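Local coordinates for beta-1,3-glucosyltransferase (Paecilomyces sp. J18, PDB 5JVV), which is a carbohydrate-active enzyme of the glycoside hydrolase family 16 type, with a disulfide-bonded beta-jelly-roll fold, at residues A[273-276]-A[277-281]. Numbering follows the deposited sequence.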
ATOM      1  N   CYS A 273      20.680  -1.247   5.337  1.00  7.61           N
ATOM      2  CA  CYS A 273      19.533  -0.592   4.724  1.00  8.28           C
ATOM      3  C   CYS A 273      19.615   0.926   4.918  1.00  7.91           C
ATOM      4  O   CYS A 273      19.408   1.701   3.978  1.00 10.14           O
ATOM      5  CB  CYS A 273      18.251  -1.136   5.350  1.00  8.56           C
ATOM      6  SG  CYS A 273      16.751  -0.529   4.537  1.00 10.25           S
ATOM      7  N   ILE A 274      19.925   1.346   6.143  1.00  7.62           N
ATOM      8  CA  ILE A 274      20.027   2.773   6.446  1.00  8.93           C
ATOM      9  C   ILE A 274      21.145   3.402   5.623  1.00  9.83           C
ATOM     10  O   ILE A 274      20.979   4.497   5.065  1.00  9.07           O
ATOM     11  CB  ILE A 274      20.223   3.009   7.957  1.00  8.37           C
ATOM     12  CG1 ILE A 274      18.944   2.638   8.701  1.00  9.63           C
ATOM     13  CG2 ILE A 274      20.554   4.475   8.228  1.00 11.95           C
ATOM     14  CD1 ILE A 274      19.102   2.573  10.223  1.00 14.45           C
ATOM     15  N   ASP A 275      22.274   2.704   5.518  1.00  8.16           N
ATOM     16  CA  ASP A 275      23.385   3.169   4.678  1.00  8.31           C
ATOM     17  C   ASP A 275      22.944   3.438   3.230  1.00  8.43           C
ATOM     18  O   ASP A 275      23.227   4.490   2.684  1.00  9.07           O
ATOM     19  CB  ASP A 275      24.561   2.176   4.737  1.00  9.78           C
ATOM     20  CG  ASP A 275      25.799   2.678   4.010  1.00 15.43           C
ATOM     21  OD1 ASP A 275      26.131   3.877   4.122  1.00 15.98           O
ATOM     22  OD2 ASP A 275      26.454   1.866   3.323  1.00 24.42           O
ATOM     23  N   PHE A 276      22.221   2.498   2.629  1.00  8.40           N
ATOM     24  CA  PHE A 276      21.767   2.650   1.253  1.00 10.14           C
ATOM     25  C   PHE A 276      20.818   3.844   1.130  1.00  9.08           C
ATOM     26  O   PHE A 276      20.999   4.718   0.266  1.00  8.99           O
ATOM     27  CB  PHE A 276      21.073   1.358   0.806  1.00  7.81           C
ATOM     28  CG  PHE A 276      20.786   1.293  -0.668  1.00  7.87           C
ATOM     29  CD1 PHE A 276      21.601   0.545  -1.511  1.00  9.61           C
ATOM     30  CD2 PHE A 276      19.694   1.960  -1.210  1.00 10.92           C
ATOM     31  CE1 PHE A 276      21.331   0.482  -2.879  1.00 10.65           C
ATOM     32  CE2 PHE A 276      19.417   1.890  -2.570  1.00 11.23           C
ATOM     33  CZ  PHE A 276      20.241   1.157  -3.405  1.00 10.84           C
ATOM     34  N   VAL A 277      19.816   3.897   2.003  1.00  7.98           N
ATOM     35  CA  VAL A 277      18.813   4.959   1.925  1.00  7.56           C
ATOM     36  C   VAL A 277      19.427   6.335   2.204  1.00 11.12           C
ATOM     37  O   VAL A 277      19.116   7.316   1.523  1.00 10.80           O
ATOM     38  CB  VAL A 277      17.628   4.680   2.871  1.00  7.41           C
ATOM     39  CG1 VAL A 277      16.668   5.852   2.879  1.00  8.35           C
ATOM     40  CG2 VAL A 277      16.908   3.409   2.451  1.00  7.97           C
ATOM     41  N   ALA A 278      20.329   6.407   3.173  1.00  9.57           N
ATOM     42  CA  ALA A 278      20.951   7.685   3.500  1.00  8.09           C
ATOM     43  C   ALA A 278      21.869   8.215   2.404  1.00 11.03           C
ATOM     44  O   ALA A 278      21.877   9.424   2.122  1.00 10.59           O
ATOM     45  CB  ALA A 278      21.723   7.561   4.804  1.00  8.64           C
ATOM     46  N   THR A 279      22.640   7.322   1.781  1.00  8.02           N
ATOM     47  CA  THR A 279      23.752   7.757   0.928  1.00 11.43           C
ATOM     48  C   THR A 279      23.477   7.722  -0.581  1.00 11.12           C
ATOM     49  O   THR A 279      24.301   8.200  -1.371  1.00 11.28           O
ATOM     50  CB  THR A 279      25.057   6.965   1.223  1.00 10.28           C
ATOM     51  OG1 THR A 279      24.894   5.594   0.828  1.00 11.64           O
ATOM     52  CG2 THR A 279      25.408   7.035   2.699  1.00  9.96           C
ATOM     53  N   LYS A 280      22.334   7.165  -0.978  1.00  9.08           N
ATOM     54  CA  LYS A 280      21.999   7.059  -2.401  1.00  8.60           C
ATOM     55  C   LYS A 280      20.674   7.739  -2.762  1.00 10.90           C
ATOM     56  O   LYS A 280      19.746   7.094  -3.258  1.00 11.12           O
ATOM     57  CB  LYS A 280      21.981   5.591  -2.834  1.00  8.82           C
ATOM     58  CG  LYS A 280      23.305   4.872  -2.621  1.00 12.65           C
ATOM     59  CD  LYS A 280      23.163   3.405  -2.982  1.00 16.45           C
ATOM     60  CE  LYS A 280      24.420   2.615  -2.660  1.00 25.88           C
ATOM     61  NZ  LYS A 280      25.567   3.092  -3.477  1.00 31.24           N
ATOM     62  N   PRO A 281      20.589   9.063  -2.549  1.00 10.46           N
ATOM     63  CA  PRO A 281      19.313   9.747  -2.800  1.00 10.17           C
ATOM     64  C   PRO A 281      18.772   9.566  -4.223  1.00 10.68           C
ATOM     65  O   PRO A 281      17.559   9.414  -4.385  1.00 13.02           O
ATOM     66  CB  PRO A 281      19.656  11.222  -2.551  1.00 10.85           C
ATOM     67  CG  PRO A 281      21.158  11.307  -2.714  1.00 10.07           C
ATOM     68  CD  PRO A 281      21.647  10.008  -2.141  1.00 10.35           C
TER
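Lys280 lays the outer part of its aliphatic chain over one face of the Phe276 ring. CD carries the CH-pi contact, 3.6 Å from the ring centroid and 16° off the ring normal. CD sits somewhat toward the rim, and its closest ring atom is CE1 of Phe276 at 3.5 Å. CE lies close beside it, near CD1 and CE1. The two side chains cross at about a right angle. CG of Lys280 is anti to the carbonyl carbon (chi1 -59°), and the extended chain beyond it brings CD over the ring. The bend at chi4 redirects only NZ.

One residue earlier, Thr279 grips the carbonyl of Asp275 twice. Its OG1 donates to Asp275 O at 2.7 Å, and its backbone N reaches the same oxygen at 3.0 Å from the opposite face of the carbonyl plane. The hydroxyl can do this because chi1 of 67° turns OG1 back over the preceding turn. CG2 of Thr279 then lies 3.5 Å from OD1 of Asp275, while OD2 of Asp275 is hydrogen-bonded to Thr265.

Further back, Val277 N donates a hydrogen bond to Cys273 O at 3.0 Å, and Ala278 N to Ile274 O at 2.8 Å. The bond from Lys280 N to Phe276 O is weak. Cys273 is tied to Cys248 by a disulfide, and Phe276 also packs on Cys98 and Tyr256. The arrangement is the C-terminal end of an alpha-helix, 269-279, with a threonine hydroxyl bonded to the carbonyl four residues earlier.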